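PDB 1O7X: citrate synthase from Sulfolobus solfataricus, which belongs to the citrate synthase family of mainly helical enzymes and forms an assembly of two chains. Local coordinates for residues A[114-119]-A[349-354]; A[130-135]-A[154-159]. All coordinates share one frame; numbering follows the deposited sequence.

Interaction 1 (A[114-119]-A[349-354]); sequences ENDKEK and YVEEQH
Asp116 and Glu351 reach toward each other from opposite directions and meet carboxylate to carboxylate, OD2 of Asp116 lying 2.9 Å from OE1 of Glu351. Both atoms are acceptors, so like charges lie close together here without a hydrogen bond, and just 119 Å² is buried between the segments. The two planes are turned 35° apart, and OE1 of Glu351 also approaches CB of Asp116 at 3.6 Å. Glu351 gets there as an extended arm: beyond CG the chain runs straight (chi2 177°) and carries its carboxylate across the gap between the helices. This is where helix 116-138 begins and helix 330-352 ends in the mainly helical citrate synthase fold. The positive end of the first helix dipole would probably stabilise the charge of Asp116, whereas Glu351, in the last turn of the other helix, would probably gain no such help. Asp116 sits on the buried side, its OD1 weakly hydrogen-bonded to the backbone N of Lys113, and neighbouring Val350 packs on Trp112. Toward solvent the contact is much looser. Glu351 is exposed, and the amine of Lys117 hangs nearby without closing a salt bridge; its NZ lies 5.2 Å from OE2 of Glu351 and could partly offset the negative charge.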
loop_
_atom_site.group_PDB
_atom_site.type_symbol
_atom_site.label_atom_id
_atom_site.label_comp_id
_atom_site.label_asym_id
_atom_site.label_seq_id
_atom_site.Cartn_x
_atom_site.Cartn_y
_atom_site.Cartn_z
ATOM N N GLU A 114 1.334 -3.446 -22.035
ATOM C CA GLU A 114 2.042 -2.876 -23.158
ATOM C C GLU A 114 3.362 -3.685 -23.106
ATOM O O GLU A 114 3.540 -4.644 -23.843
ATOM C CB GLU A 114 2.378 -1.418 -23.113
ATOM C CG GLU A 114 1.313 -0.368 -23.297
ATOM C CD GLU A 114 1.901 0.948 -23.790
ATOM O OE1 GLU A 114 3.124 1.171 -23.619
ATOM O OE2 GLU A 114 1.136 1.755 -24.371
ATOM N N ASN A 115 4.114 -3.426 -22.036
ATOM C CA ASN A 115 5.378 -4.121 -21.847
ATOM C C ASN A 115 5.705 -4.450 -20.401
ATOM O O ASN A 115 6.798 -4.168 -19.898
ATOM C CB ASN A 115 6.435 -3.222 -22.504
ATOM C CG ASN A 115 7.396 -3.990 -23.388
ATOM O OD1 ASN A 115 8.110 -3.385 -24.190
ATOM N ND2 ASN A 115 7.435 -5.317 -23.255
ATOM N N ASP A 116 4.815 -5.140 -19.698
ATOM C CA ASP A 116 4.961 -5.519 -18.306
ATOM C C ASP A 116 6.302 -6.140 -17.969
ATOM O O ASP A 116 7.015 -5.664 -17.079
ATOM C CB ASP A 116 3.802 -6.428 -17.885
ATOM C CG ASP A 116 2.442 -5.791 -18.113
ATOM O OD1 ASP A 116 2.389 -4.575 -18.417
ATOM O OD2 ASP A 116 1.395 -6.480 -17.998
ATOM N N LYS A 117 6.679 -7.210 -18.654
ATOM C CA LYS A 117 7.930 -7.925 -18.445
ATOM C C LYS A 117 9.166 -7.047 -18.507
ATOM O O LYS A 117 10.035 -7.105 -17.637
ATOM C CB LYS A 117 8.074 -9.012 -19.521
ATOM C CG LYS A 117 7.012 -10.084 -19.377
ATOM C CD LYS A 117 6.806 -10.827 -20.687
ATOM C CE LYS A 117 5.387 -11.375 -20.784
ATOM N NZ LYS A 117 5.413 -12.659 -21.551
ATOM N N GLU A 118 9.238 -6.193 -19.532
ATOM C CA GLU A 118 10.381 -5.298 -19.667
ATOM C C GLU A 118 10.393 -4.284 -18.527
ATOM O O GLU A 118 11.415 -3.937 -17.940
ATOM C CB GLU A 118 10.378 -4.600 -21.026
ATOM C CG GLU A 118 11.638 -3.772 -21.253
ATOM C CD GLU A 118 11.700 -3.031 -22.574
ATOM O OE1 GLU A 118 10.720 -3.036 -23.351
ATOM O OE2 GLU A 118 12.773 -2.423 -22.839
ATOM N N LYS A 119 9.196 -3.815 -18.179
ATOM C CA LYS A 119 9.014 -2.851 -17.104
ATOM C C LYS A 119 9.398 -3.505 -15.794
ATOM O O LYS A 119 10.110 -2.859 -15.029
ATOM C CB LYS A 119 7.607 -2.301 -17.138
ATOM C CG LYS A 119 7.273 -0.940 -16.598
ATOM C CD LYS A 119 8.433 0.009 -16.429
ATOM C CE LYS A 119 8.046 1.168 -15.524
ATOM N NZ LYS A 119 7.853 2.430 -16.286
ATOM N N TYR A 349 -1.715 -11.652 -12.497
ATOM C CA TYR A 349 -3.040 -11.167 -12.140
ATOM C C TYR A 349 -3.639 -10.224 -13.168
ATOM O O TYR A 349 -4.721 -10.506 -13.669
ATOM C CB TYR A 349 -2.974 -10.510 -10.753
ATOM C CG TYR A 349 -4.353 -10.232 -10.197
ATOM C CD1 TYR A 349 -5.100 -11.256 -9.652
ATOM C CD2 TYR A 349 -4.914 -8.953 -10.258
ATOM C CE1 TYR A 349 -6.361 -11.031 -9.148
ATOM C CE2 TYR A 349 -6.179 -8.726 -9.751
ATOM C CZ TYR A 349 -6.895 -9.758 -9.187
ATOM O OH TYR A 349 -8.159 -9.550 -8.703
ATOM N N VAL A 350 -2.972 -9.149 -13.552
ATOM C CA VAL A 350 -3.526 -8.237 -14.543
ATOM C C VAL A 350 -3.681 -8.878 -15.914
ATOM O O VAL A 350 -4.678 -8.602 -16.594
ATOM C CB VAL A 350 -2.681 -6.949 -14.635
ATOM C CG1 VAL A 350 -3.257 -5.972 -15.655
ATOM C CG2 VAL A 350 -2.553 -6.241 -13.293
ATOM N N GLU A 351 -2.761 -9.707 -16.404
ATOM C CA GLU A 351 -2.877 -10.239 -17.752
ATOM C C GLU A 351 -3.854 -11.393 -17.945
ATOM O O GLU A 351 -4.391 -11.536 -19.056
ATOM C CB GLU A 351 -1.509 -10.670 -18.289
ATOM C CG GLU A 351 -0.611 -9.510 -18.679
ATOM C CD GLU A 351 0.769 -9.958 -19.142
ATOM O OE1 GLU A 351 1.721 -9.133 -19.092
ATOM O OE2 GLU A 351 0.828 -11.156 -19.553
ATOM N N GLU A 352 -4.099 -12.206 -16.914
ATOM C CA GLU A 352 -4.984 -13.334 -17.058
ATOM C C GLU A 352 -6.206 -13.369 -16.173
ATOM O O GLU A 352 -7.227 -13.945 -16.600
ATOM C CB GLU A 352 -4.255 -14.649 -16.726
ATOM C CG GLU A 352 -2.836 -14.799 -17.231
ATOM C CD GLU A 352 -2.230 -16.120 -16.784
ATOM O OE1 GLU A 352 -2.921 -16.905 -16.092
ATOM O OE2 GLU A 352 -1.047 -16.342 -17.125
ATOM N N GLN A 353 -6.110 -12.927 -14.936
ATOM C CA GLN A 353 -7.241 -13.029 -14.012
ATOM C C GLN A 353 -7.793 -11.687 -13.548
ATOM O O GLN A 353 -8.352 -11.602 -12.445
ATOM C CB GLN A 353 -6.681 -13.765 -12.789
ATOM C CG GLN A 353 -6.178 -15.164 -12.983
ATOM C CD GLN A 353 -5.762 -15.821 -11.674
ATOM O OE1 GLN A 353 -6.601 -16.095 -10.800
ATOM N NE2 GLN A 353 -4.453 -16.077 -11.628
ATOM N N HIS A 354 -7.587 -10.612 -14.311
ATOM C CA HIS A 354 -7.954 -9.293 -13.858
ATOM C C HIS A 354 -9.344 -9.117 -13.243
ATOM O O HIS A 354 -10.333 -9.125 -13.957
ATOM C CB HIS A 354 -7.776 -8.192 -14.928
ATOM C CG HIS A 354 -8.048 -6.856 -14.296
ATOM N ND1 HIS A 354 -7.114 -6.238 -13.494
ATOM C CD2 HIS A 354 -9.149 -6.076 -14.249
ATOM C CE1 HIS A 354 -7.611 -5.121 -12.994
ATOM N NE2 HIS A 354 -8.852 -5.011 -13.436
#

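Interaction 2 (A[130-135]-A[154-159]); sequences LVANVY and KSFLLA
Ala132 and Ala159 mark the closest backbone approach of two nearly parallel helices, their CA atoms 6.0 Å apart and the axes of the short segments 9.3 Å apart at a crossing angle of -19°. Helix 116-138 and helix 152-161 here lie side by side within the helical body of the citrate synthase fold, and the alanines meet methyl to methyl, with the ring of Phe156 packed beside them. No hydrogen bond crosses between the segments; all four touching residues are buried, and the side-chain contacts are apolar. At the alanine pair CB of Ala132 stands 3.9 Å from CB of Ala159. The ring belongs to Phe156. With CG anti to the backbone N (chi1 176°), it extends from helix 152-161 toward the other helix, where CE1 passes 4.1 Å from CB of Ala132. The same ring atom lies 3.6 Å from the backbone N of Ala132, an oblique approach. Helix 330-352 closes off this region: its Leu336 touches both Val131 and Phe156, and its Leu333 also packs on Phe156. Polar bonds accompany the apolar core: the backbone O of Ala159 accepts from NE of Arg136, one turn further along helix 116-138, and the O of Leu158 accepts from NH1 of Arg144. Val131 and Phe156 cross at about a right angle, and the valine meets the edge of the ring: its CG1, near the ring plane, sits at 3.6 Å from both CE1 and CZ of Phe156.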
loop_
_atom_site.group_PDB
_atom_site.type_symbol
_atom_site.label_atom_id
_atom_site.label_comp_id
_atom_site.label_asym_id
_atom_site.label_seq_id
_atom_site.Cartn_x
_atom_site.Cartn_y
_atom_site.Cartn_z
ATOM N N LEU A 130 17.934 1.013 -4.838
ATOM C CA LEU A 130 17.228 1.471 -3.656
ATOM C C LEU A 130 17.819 0.805 -2.424
ATOM O O LEU A 130 18.402 1.447 -1.535
ATOM C CB LEU A 130 15.714 1.288 -3.769
ATOM C CG LEU A 130 14.939 2.318 -4.615
ATOM C CD1 LEU A 130 13.427 2.126 -4.539
ATOM C CD2 LEU A 130 15.263 3.751 -4.207
ATOM N N VAL A 131 17.745 -0.523 -2.387
ATOM C CA VAL A 131 18.278 -1.309 -1.286
ATOM C C VAL A 131 19.725 -0.986 -0.980
ATOM O O VAL A 131 20.140 -0.759 0.179
ATOM C CB VAL A 131 18.100 -2.787 -1.633
ATOM C CG1 VAL A 131 18.518 -3.683 -0.486
ATOM C CG2 VAL A 131 16.636 -3.015 -1.971
ATOM N N ALA A 132 20.554 -0.890 -2.026
ATOM C CA ALA A 132 21.962 -0.562 -1.771
ATOM C C ALA A 132 22.044 0.769 -1.045
ATOM O O ALA A 132 22.718 0.845 -0.015
ATOM C CB ALA A 132 22.725 -0.593 -3.081
ATOM N N ASN A 133 21.326 1.789 -1.548
ATOM C CA ASN A 133 21.382 3.130 -0.960
ATOM C C ASN A 133 20.627 3.374 0.315
ATOM O O ASN A 133 20.983 4.279 1.074
ATOM C CB ASN A 133 21.040 4.154 -2.046
ATOM C CG ASN A 133 22.231 4.108 -3.007
ATOM O OD1 ASN A 133 23.297 4.565 -2.595
ATOM N ND2 ASN A 133 22.017 3.542 -4.180
ATOM N N VAL A 134 19.657 2.533 0.651
ATOM C CA VAL A 134 18.988 2.668 1.957
ATOM C C VAL A 134 20.047 2.251 2.984
ATOM O O VAL A 134 20.152 2.851 4.052
ATOM C CB VAL A 134 17.748 1.785 2.063
ATOM C CG1 VAL A 134 17.382 1.504 3.518
ATOM C CG2 VAL A 134 16.587 2.399 1.305
ATOM N N TYR A 135 20.823 1.213 2.637
ATOM C CA TYR A 135 21.919 0.791 3.470
ATOM C C TYR A 135 22.977 1.877 3.641
ATOM O O TYR A 135 23.358 2.185 4.777
ATOM C CB TYR A 135 22.592 -0.445 2.868
ATOM C CG TYR A 135 23.861 -0.843 3.580
ATOM C CD1 TYR A 135 23.863 -1.009 4.961
ATOM C CD2 TYR A 135 25.061 -1.025 2.905
ATOM C CE1 TYR A 135 25.000 -1.392 5.644
ATOM C CE2 TYR A 135 26.217 -1.387 3.582
ATOM C CZ TYR A 135 26.175 -1.593 4.942
ATOM O OH TYR A 135 27.295 -1.991 5.642
ATOM N N LYS A 154 26.867 -9.408 -7.986
ATOM C CA LYS A 154 28.116 -8.642 -8.009
ATOM C C LYS A 154 27.728 -7.168 -8.020
ATOM O O LYS A 154 28.067 -6.426 -7.113
ATOM C CB LYS A 154 28.972 -9.046 -9.194
ATOM C CG LYS A 154 30.293 -8.349 -9.446
ATOM C CD LYS A 154 31.273 -9.324 -10.075
ATOM C CE LYS A 154 32.520 -8.698 -10.671
ATOM N NZ LYS A 154 32.646 -8.880 -12.144
ATOM N N SER A 155 26.906 -6.727 -8.956
ATOM C CA SER A 155 26.504 -5.335 -8.995
ATOM C C SER A 155 26.048 -4.769 -7.661
ATOM O O SER A 155 26.529 -3.710 -7.242
ATOM C CB SER A 155 25.434 -5.134 -10.076
ATOM O OG SER A 155 26.110 -4.929 -11.320
ATOM N N PHE A 156 25.139 -5.453 -6.975
ATOM C CA PHE A 156 24.574 -5.027 -5.709
ATOM C C PHE A 156 25.603 -4.961 -4.601
ATOM O O PHE A 156 25.658 -3.952 -3.909
ATOM C CB PHE A 156 23.412 -5.941 -5.317
ATOM C CG PHE A 156 22.784 -5.676 -3.981
ATOM C CD1 PHE A 156 21.919 -4.619 -3.788
ATOM C CD2 PHE A 156 23.033 -6.504 -2.907
ATOM C CE1 PHE A 156 21.329 -4.407 -2.558
ATOM C CE2 PHE A 156 22.449 -6.314 -1.675
ATOM C CZ PHE A 156 21.588 -5.257 -1.496
ATOM N N LEU A 157 26.432 -5.986 -4.444
ATOM C CA LEU A 157 27.438 -5.960 -3.373
ATOM C C LEU A 157 28.428 -4.818 -3.523
ATOM O O LEU A 157 28.804 -4.171 -2.538
ATOM C CB LEU A 157 28.118 -7.321 -3.288
ATOM C CG LEU A 157 27.181 -8.510 -3.066
ATOM C CD1 LEU A 157 27.969 -9.814 -3.038
ATOM C CD2 LEU A 157 26.424 -8.358 -1.763
ATOM N N LEU A 158 28.843 -4.529 -4.753
ATOM C CA LEU A 158 29.779 -3.459 -5.069
ATOM C C LEU A 158 29.206 -2.100 -4.678
ATOM O O LEU A 158 29.819 -1.224 -4.081
ATOM C CB LEU A 158 30.142 -3.470 -6.561
ATOM C CG LEU A 158 31.597 -3.216 -6.968
ATOM C CD1 LEU A 158 32.523 -4.302 -6.423
ATOM C CD2 LEU A 158 31.789 -3.168 -8.480
ATOM N N ALA A 159 27.922 -1.927 -4.981
ATOM C CA ALA A 159 27.204 -0.695 -4.695
ATOM C C ALA A 159 27.123 -0.531 -3.185
ATOM O O ALA A 159 27.379 0.544 -2.641
ATOM C CB ALA A 159 25.843 -0.771 -5.364
#

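Helix 116-138 carries both contacts: interaction 1 uses its first turn and interaction 2 a portion several turns later. Their centres are 27 Å apart and their nearest atoms about 12 Å, so neither touches the other. Helix 330-352 also takes part in both, its final turn supplying Glu351 to interaction 1 and its earlier residues, Leu333 and Leu336, packing on interaction 2. The contrast is one of depth and chemistry. The pairing of 130-135 with 154-159 is apolar and buried, its centre 15 Å from the centre of the chain, whereas that of 114-119 with 349-354, at 22 Å, is acidic and only partly buried.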